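Local structure of ribonuclease (Chelonia mydas, 2ZPO) at residues T24-M29 against A77-R82. The protein probably cleaves single- and double-stranded RNA on the 3' side of pyrimidine nucleotides, as a secreted endonuclease of the pancreatic ribonuclease family. Sequence-based numbering, arbitrary orientation.
With SO4 (sulfate ion), chain F.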
loop_
_atom_site.group_PDB
_atom_site.type_symbol
_atom_site.label_atom_id
_atom_site.label_comp_id
_atom_site.label_asym_id
_atom_site.label_seq_id
_atom_site.Cartn_x
_atom_site.Cartn_y
_atom_site.Cartn_z
ATOM N N THR A 24 -0.685 -13.993 -8.163
ATOM C CA THR A 24 -1.415 -13.436 -9.298
ATOM C C THR A 24 -2.026 -12.068 -8.946
ATOM O O THR A 24 -2.006 -11.159 -9.767
ATOM C CB THR A 24 -2.542 -14.373 -9.813
ATOM O OG1 THR A 24 -2.018 -15.685 -10.114
ATOM C CG2 THR A 24 -3.157 -13.809 -11.052
ATOM N N TYR A 25 -2.589 -11.947 -7.745
ATOM C CA TYR A 25 -3.042 -10.646 -7.239
ATOM C C TYR A 25 -1.925 -9.612 -7.438
ATOM O O TYR A 25 -2.124 -8.538 -8.023
ATOM C CB TYR A 25 -3.404 -10.743 -5.756
ATOM C CG TYR A 25 -3.796 -9.406 -5.180
ATOM C CD1 TYR A 25 -2.831 -8.557 -4.643
ATOM C CD2 TYR A 25 -5.126 -8.985 -5.191
ATOM C CE1 TYR A 25 -3.191 -7.330 -4.120
ATOM C CE2 TYR A 25 -5.513 -7.743 -4.681
ATOM C CZ TYR A 25 -4.532 -6.911 -4.159
ATOM O OH TYR A 25 -4.906 -5.678 -3.661
ATOM N N CYS A 26 -0.748 -9.945 -6.918
ATOM C CA CYS A 26 0.378 -9.009 -6.973
ATOM C C CYS A 26 0.808 -8.665 -8.401
ATOM O O CYS A 26 1.003 -7.514 -8.747
ATOM C CB CYS A 26 1.526 -9.562 -6.149
ATOM S SG CYS A 26 1.266 -9.414 -4.383
ATOM N N ASN A 27 0.919 -9.691 -9.246
ATOM C CA ASN A 27 1.302 -9.473 -10.608
ATOM C C ASN A 27 0.327 -8.537 -11.344
ATOM O O ASN A 27 0.739 -7.591 -12.020
ATOM C CB ASN A 27 1.431 -10.831 -11.298
ATOM C CG ASN A 27 2.701 -11.575 -10.870
ATOM O OD1 ASN A 27 3.690 -10.949 -10.439
ATOM N ND2 ASN A 27 2.702 -12.903 -11.022
ATOM N N GLN A 28 -0.964 -8.789 -11.159
ATOM C CA GLN A 28 -1.993 -7.988 -11.813
ATOM C C GLN A 28 -2.049 -6.566 -11.257
ATOM O O GLN A 28 -2.121 -5.591 -11.997
ATOM C CB GLN A 28 -3.361 -8.670 -11.649
ATOM C CG GLN A 28 -3.445 -9.987 -12.415
ATOM C CD GLN A 28 -4.810 -10.699 -12.302
ATOM O OE1 GLN A 28 -5.477 -10.659 -11.267
ATOM N NE2 GLN A 28 -5.200 -11.383 -13.377
ATOM N N MET A 29 -2.009 -6.449 -9.939
ATOM C CA MET A 29 -2.282 -5.151 -9.296
ATOM C C MET A 29 -1.081 -4.215 -9.460
ATOM O O MET A 29 -1.243 -3.013 -9.687
ATOM C CB MET A 29 -2.654 -5.352 -7.819
ATOM C CG MET A 29 -3.993 -6.016 -7.583
ATOM S SD MET A 29 -5.403 -5.054 -8.186
ATOM C CE MET A 29 -5.050 -3.443 -7.533
ATOM N N ALA A 77 -6.836 -5.274 6.817
ATOM C CA ALA A 77 -6.467 -6.329 5.869
ATOM C C ALA A 77 -5.433 -5.729 4.902
ATOM O O ALA A 77 -5.639 -4.647 4.335
ATOM C CB ALA A 77 -7.684 -6.800 5.097
ATOM N N LEU A 78 -4.333 -6.449 4.694
ATOM C CA LEU A 78 -3.216 -6.018 3.836
ATOM C C LEU A 78 -2.792 -7.113 2.888
ATOM O O LEU A 78 -2.878 -8.301 3.228
ATOM C CB LEU A 78 -1.991 -5.676 4.688
ATOM C CG LEU A 78 -2.128 -4.684 5.829
ATOM C CD1 LEU A 78 -0.800 -4.539 6.522
ATOM C CD2 LEU A 78 -2.612 -3.316 5.323
ATOM N N THR A 79 -2.343 -6.719 1.700
ATOM C CA THR A 79 -1.583 -7.637 0.853
ATOM C C THR A 79 -0.255 -6.967 0.541
ATOM O O THR A 79 -0.219 -5.803 0.093
ATOM C CB THR A 79 -2.312 -7.952 -0.457
ATOM O OG1 THR A 79 -3.616 -8.452 -0.137
ATOM C CG2 THR A 79 -1.540 -9.019 -1.288
ATOM N N THR A 80 0.822 -7.709 0.764
ATOM C CA THR A 80 2.176 -7.205 0.551
ATOM C C THR A 80 2.794 -7.970 -0.597
ATOM O O THR A 80 2.797 -9.206 -0.593
ATOM C CB THR A 80 3.031 -7.280 1.852
ATOM O OG1 THR A 80 2.312 -6.646 2.919
ATOM C CG2 THR A 80 4.328 -6.572 1.658
ATOM N N CYS A 81 3.294 -7.222 -1.583
ATOM C CA CYS A 81 3.894 -7.777 -2.781
ATOM C C CYS A 81 5.380 -7.445 -2.790
ATOM O O CYS A 81 5.752 -6.305 -2.531
ATOM C CB CYS A 81 3.234 -7.168 -4.021
ATOM S SG CYS A 81 1.441 -7.390 -4.058
ATOM N N ARG A 82 6.202 -8.450 -3.085
ATOM C CA ARG A 82 7.657 -8.296 -3.156
ATOM C C ARG A 82 8.138 -8.934 -4.460
ATOM O O ARG A 82 7.750 -10.041 -4.802
ATOM C CB ARG A 82 8.341 -8.944 -1.947
ATOM C CG ARG A 82 8.280 -8.079 -0.680
ATOM C CD ARG A 82 8.801 -8.797 0.577
ATOM N NE ARG A 82 10.250 -9.050 0.565
ATOM C CZ ARG A 82 11.178 -8.220 1.059
ATOM N NH1 ARG A 82 10.833 -7.052 1.583
ATOM N NH2 ARG A 82 12.469 -8.556 0.998
HETATM S S SO4 F . 11.450 -12.076 0.138
HETATM O O1 SO4 F . 10.821 -11.272 -0.908
HETATM O O2 SO4 F . 11.919 -13.339 -0.426
HETATM O O3 SO4 F . 12.585 -11.342 0.694
HETATM O O4 SO4 F . 10.478 -12.362 1.191
#
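T79 OG1 is the best-held polar atom here, gripped by two hydrogen bonds, one with H48 NE2 and one with R16 NH2. The rotamer that sets OG1 beside the backbone N leaves CG2 anti to it, and this methyl does the touching: T79 CG2 lies 3.6 Å from Y25 CD1 and 3.7 Å from Y25 CE1, standing above the CD1-CE1 edge on the face over which OG1 also lies. With CG anti to the backbone N (chi1 177°), Y25 carries its ring toward the strand. M29 CG covers the opposite face, 3.5 Å above its centre, so the ring sits between T79 and M29; R16 adds a cation-pi contact, and the hydroxyl is hydrogen-bonded to D13. The covalent link is the disulfide, C26 SG to C81 SG at 2.1 Å with chi3 -80°, each sulfur anti to its own carbonyl carbon. It joins the closest backbone pair, the CA atoms of C26 and C81 being 5.6 Å apart, and C81 SG lies near the plane of the Y25 ring at its edge. R82, whose CB points away from the helix, probably contributes to substrate binding, as in related ribonucleases; its guanidinium edge hydrogen-bonds a sulfate, probably from the crystallisation liquor, through NE to O1 (2.7 Å, the straighter bond) and NH2 to O3 (2.8 Å). The axes of 24-29 and 77-82 cross at 75°, and a buried disulfide characteristic of the pancreatic ribonuclease fold bolts helix 22-32 to sheet strand 69-83.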